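Local coordinates for protein HcgC (PDB 5O4J) that probably transfers a methyl group from S-adenosylmethionine to a carbon of a pyridinol precursor during biosynthesis of the [Fe]-hydrogenase cofactor, at residues 72-77 / 211-216. Residues are numbered along the deposited sequence; the frame is centred on the assembly and turned at random.
With SAH (S-adenosyl-L-homocysteine), chain E.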
loop_
_atom_site.group_PDB
_atom_site.type_symbol
_atom_site.label_atom_id
_atom_site.label_comp_id
_atom_site.label_asym_id
_atom_site.label_seq_id
_atom_site.Cartn_x
_atom_site.Cartn_y
_atom_site.Cartn_z
ATOM N N ASP A 72 -1.191 -10.199 -37.551
ATOM C CA ASP A 72 -2.164 -10.119 -36.481
ATOM C C ASP A 72 -3.451 -10.795 -36.912
ATOM O O ASP A 72 -3.855 -10.705 -38.076
ATOM C CB ASP A 72 -2.457 -8.683 -36.068
ATOM C CG ASP A 72 -2.963 -8.597 -34.638
ATOM O OD1 ASP A 72 -4.133 -8.954 -34.395
ATOM O OD2 ASP A 72 -2.163 -8.228 -33.751
ATOM N N ILE A 73 -4.081 -11.481 -35.959
ATOM C CA ILE A 73 -5.358 -12.128 -36.212
ATOM C C ILE A 73 -6.453 -11.111 -36.495
ATOM O O ILE A 73 -7.455 -11.445 -37.134
ATOM C CB ILE A 73 -5.709 -13.045 -35.020
ATOM C CG1 ILE A 73 -6.833 -14.016 -35.397
ATOM C CG2 ILE A 73 -6.091 -12.233 -33.779
ATOM C CD1 ILE A 73 -6.966 -15.170 -34.423
ATOM N N GLN A 74 -6.273 -9.857 -36.059
ATOM C CA GLN A 74 -7.242 -8.793 -36.282
ATOM C C GLN A 74 -6.839 -7.989 -37.510
ATOM O O GLN A 74 -5.844 -7.248 -37.449
ATOM C CB GLN A 74 -7.316 -7.875 -35.061
ATOM C CG GLN A 74 -7.729 -8.559 -33.775
ATOM C CD GLN A 74 -9.233 -8.755 -33.678
ATOM O OE1 GLN A 74 -10.010 -7.949 -34.194
ATOM N NE2 GLN A 74 -9.650 -9.824 -33.007
ATOM N N PRO A 75 -7.559 -8.083 -38.631
ATOM C CA PRO A 75 -7.140 -7.315 -39.815
ATOM C C PRO A 75 -7.140 -5.809 -39.607
ATOM O O PRO A 75 -6.316 -5.121 -40.221
ATOM C CB PRO A 75 -8.150 -7.745 -40.893
ATOM C CG PRO A 75 -9.278 -8.360 -40.167
ATOM C CD PRO A 75 -8.706 -8.959 -38.924
ATOM N N HIS A 76 -8.023 -5.264 -38.765
ATOM C CA HIS A 76 -8.067 -3.811 -38.617
ATOM C C HIS A 76 -6.830 -3.255 -37.927
ATOM O O HIS A 76 -6.608 -2.040 -37.975
ATOM C CB HIS A 76 -9.330 -3.380 -37.859
ATOM C CG HIS A 76 -9.242 -3.544 -36.377
ATOM N ND1 HIS A 76 -9.408 -4.761 -35.750
ATOM C CD2 HIS A 76 -9.037 -2.636 -35.391
ATOM C CE1 HIS A 76 -9.291 -4.598 -34.444
ATOM N NE2 HIS A 76 -9.071 -3.319 -34.199
ATOM N N LEU A 77 -6.006 -4.102 -37.313
ATOM C CA LEU A 77 -4.802 -3.577 -36.684
ATOM C C LEU A 77 -3.738 -3.168 -37.689
ATOM O O LEU A 77 -2.688 -2.662 -37.275
ATOM C CB LEU A 77 -4.241 -4.596 -35.695
ATOM C CG LEU A 77 -4.935 -4.554 -34.332
ATOM C CD1 LEU A 77 -4.445 -5.695 -33.469
ATOM C CD2 LEU A 77 -4.704 -3.217 -33.620
ATOM N N THR A 211 -11.309 0.128 -26.877
ATOM C CA THR A 211 -11.319 0.985 -28.059
ATOM C C THR A 211 -10.680 0.276 -29.246
ATOM O O THR A 211 -11.155 0.393 -30.380
ATOM C CB THR A 211 -10.585 2.287 -27.754
ATOM O OG1 THR A 211 -11.094 2.837 -26.531
ATOM C CG2 THR A 211 -10.756 3.275 -28.885
ATOM N N VAL A 212 -9.621 -0.492 -28.997
ATOM C CA VAL A 212 -8.915 -1.180 -30.074
ATOM C C VAL A 212 -9.669 -2.425 -30.520
ATOM O O VAL A 212 -9.818 -2.669 -31.720
ATOM C CB VAL A 212 -7.484 -1.550 -29.640
ATOM C CG1 VAL A 212 -6.792 -2.340 -30.748
ATOM C CG2 VAL A 212 -6.682 -0.307 -29.316
ATOM N N PHE A 213 -10.096 -3.261 -29.571
ATOM C CA PHE A 213 -10.529 -4.615 -29.907
ATOM C C PHE A 213 -12.033 -4.810 -29.936
ATOM O O PHE A 213 -12.491 -5.771 -30.556
ATOM C CB PHE A 213 -9.912 -5.616 -28.935
ATOM C CG PHE A 213 -8.452 -5.731 -29.108
ATOM C CD1 PHE A 213 -7.940 -6.545 -30.096
ATOM C CD2 PHE A 213 -7.584 -4.954 -28.348
ATOM C CE1 PHE A 213 -6.587 -6.618 -30.309
ATOM C CE2 PHE A 213 -6.219 -5.026 -28.552
ATOM C CZ PHE A 213 -5.717 -5.854 -29.534
ATOM N N HIS A 214 -12.801 -3.947 -29.281
ATOM C CA HIS A 214 -14.254 -4.030 -29.311
ATOM C C HIS A 214 -14.868 -2.978 -30.222
ATOM O O HIS A 214 -15.625 -3.322 -31.127
ATOM C CB HIS A 214 -14.793 -3.907 -27.885
ATOM C CG HIS A 214 -14.310 -4.992 -26.977
ATOM N ND1 HIS A 214 -14.354 -4.893 -25.603
ATOM C CD2 HIS A 214 -13.756 -6.198 -27.252
ATOM C CE1 HIS A 214 -13.858 -5.997 -25.071
ATOM N NE2 HIS A 214 -13.484 -6.802 -26.049
ATOM N N GLU A 215 -14.486 -1.712 -30.056
ATOM C CA GLU A 215 -14.918 -0.661 -30.976
ATOM C C GLU A 215 -14.157 -0.695 -32.293
ATOM O O GLU A 215 -14.678 -0.225 -33.311
ATOM C CB GLU A 215 -14.725 0.704 -30.304
ATOM C CG GLU A 215 -15.538 0.883 -29.030
ATOM C CD GLU A 215 -15.120 2.120 -28.251
ATOM O OE1 GLU A 215 -15.402 2.184 -27.037
ATOM O OE2 GLU A 215 -14.507 3.021 -28.855
ATOM N N LYS A 216 -12.968 -1.294 -32.297
ATOM C CA LYS A 216 -12.132 -1.459 -33.488
ATOM C C LYS A 216 -11.811 -0.127 -34.161
ATOM O O LYS A 216 -11.864 0.015 -35.387
ATOM C CB LYS A 216 -12.787 -2.446 -34.459
ATOM C CG LYS A 216 -12.937 -3.830 -33.843
ATOM C CD LYS A 216 -13.323 -4.869 -34.876
ATOM C CE LYS A 216 -13.047 -6.267 -34.367
ATOM N NZ LYS A 216 -13.884 -6.598 -33.189
HETATM N N SAH E . 2.389 -8.552 -25.104
HETATM C CA SAH E . 1.826 -7.409 -25.884
HETATM C CB SAH E . 0.301 -7.499 -25.893
HETATM C CG SAH E . -0.193 -8.549 -26.886
HETATM S SD SAH E . -1.963 -8.564 -27.012
HETATM C C SAH E . 2.223 -6.084 -25.299
HETATM O O SAH E . 1.797 -5.035 -25.841
HETATM O OXT SAH E . 2.945 -6.092 -24.293
HETATM C "C5'" SAH E . -2.217 -9.780 -28.271
HETATM C "C4'" SAH E . -1.982 -9.247 -29.680
HETATM O "O4'" SAH E . -1.732 -10.359 -30.548
HETATM C "C3'" SAH E . -3.219 -8.564 -30.231
HETATM O "O3'" SAH E . -2.870 -7.558 -31.196
HETATM C "C2'" SAH E . -3.951 -9.724 -30.861
HETATM O "O2'" SAH E . -4.918 -9.350 -31.848
HETATM C "C1'" SAH E . -2.814 -10.509 -31.472
HETATM N N9 SAH E . -3.076 -11.951 -31.595
HETATM C C8 SAH E . -3.714 -12.740 -30.701
HETATM N N7 SAH E . -3.725 -14.021 -31.151
HETATM C C5 SAH E . -3.069 -14.040 -32.327
HETATM C C6 SAH E . -2.707 -15.064 -33.326
HETATM N N6 SAH E . -3.071 -16.353 -33.139
HETATM N N1 SAH E . -2.020 -14.663 -34.414
HETATM C C2 SAH E . -1.647 -13.390 -34.606
HETATM N N3 SAH E . -1.943 -12.401 -33.745
HETATM C C4 SAH E . -2.638 -12.675 -32.613
#
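The ribose end of the S-adenosyl-L-homocysteine pocket is built here, where the acidic residue closing strand 65-72 of the Rossmann-type sheet takes both sugar hydroxyls. Asp72 OD1 accepts O2' of SAH at 2.7 Å and OD2 accepts O3', a two-pronged grip. The anti lone pair of OD1 also receives Gln74 N in a nearly straight bond, an Asx turn that, with the two ribose bonds, helps hold the carboxylate's rotation. Gln74 CG and Leu77 CD1 then meet the ring of Phe213, the former 4.1 Å from CE1 at the ring edge, where O2' also lies; Leu77 CD2 touches Val212 CG1 at 3.7 Å. Farther from the sugar, His76 NE2 donates to Val212 O, a backbone carbonyl of helix 208-213; the bond is short (2.7 Å) and in the carbonyl plane, but bent to 141° at the hydrogen. CG of His76 sits between the backbone N and carbonyl carbon (chi1 79°), turning one ring face to Lys216, whose CB lies 3.9 Å from the centroid, 14° off the normal: a CH-pi contact. The Lys216 chain crosses the imidazole at about a right angle and bends at its end, so that Lys216 NZ donates to Phe213 O at 3.1 Å, from above that carbonyl's plane. An alanine at His76 would remove both the bond to Val212 O and the surface under Lys216, and would probably loosen the loop's hold on residues 211-216. The loop after strand 65-72 thus meets helix 208-213; Ala50 N, just past adjacent parallel strand 42-48, also bonds Asp72 OD2, helix 218-225 backs His76 and Val212 through Val218 and Phe221, and Phe213 takes Tyr51 edge-to-face and Ile5 of the second subunit.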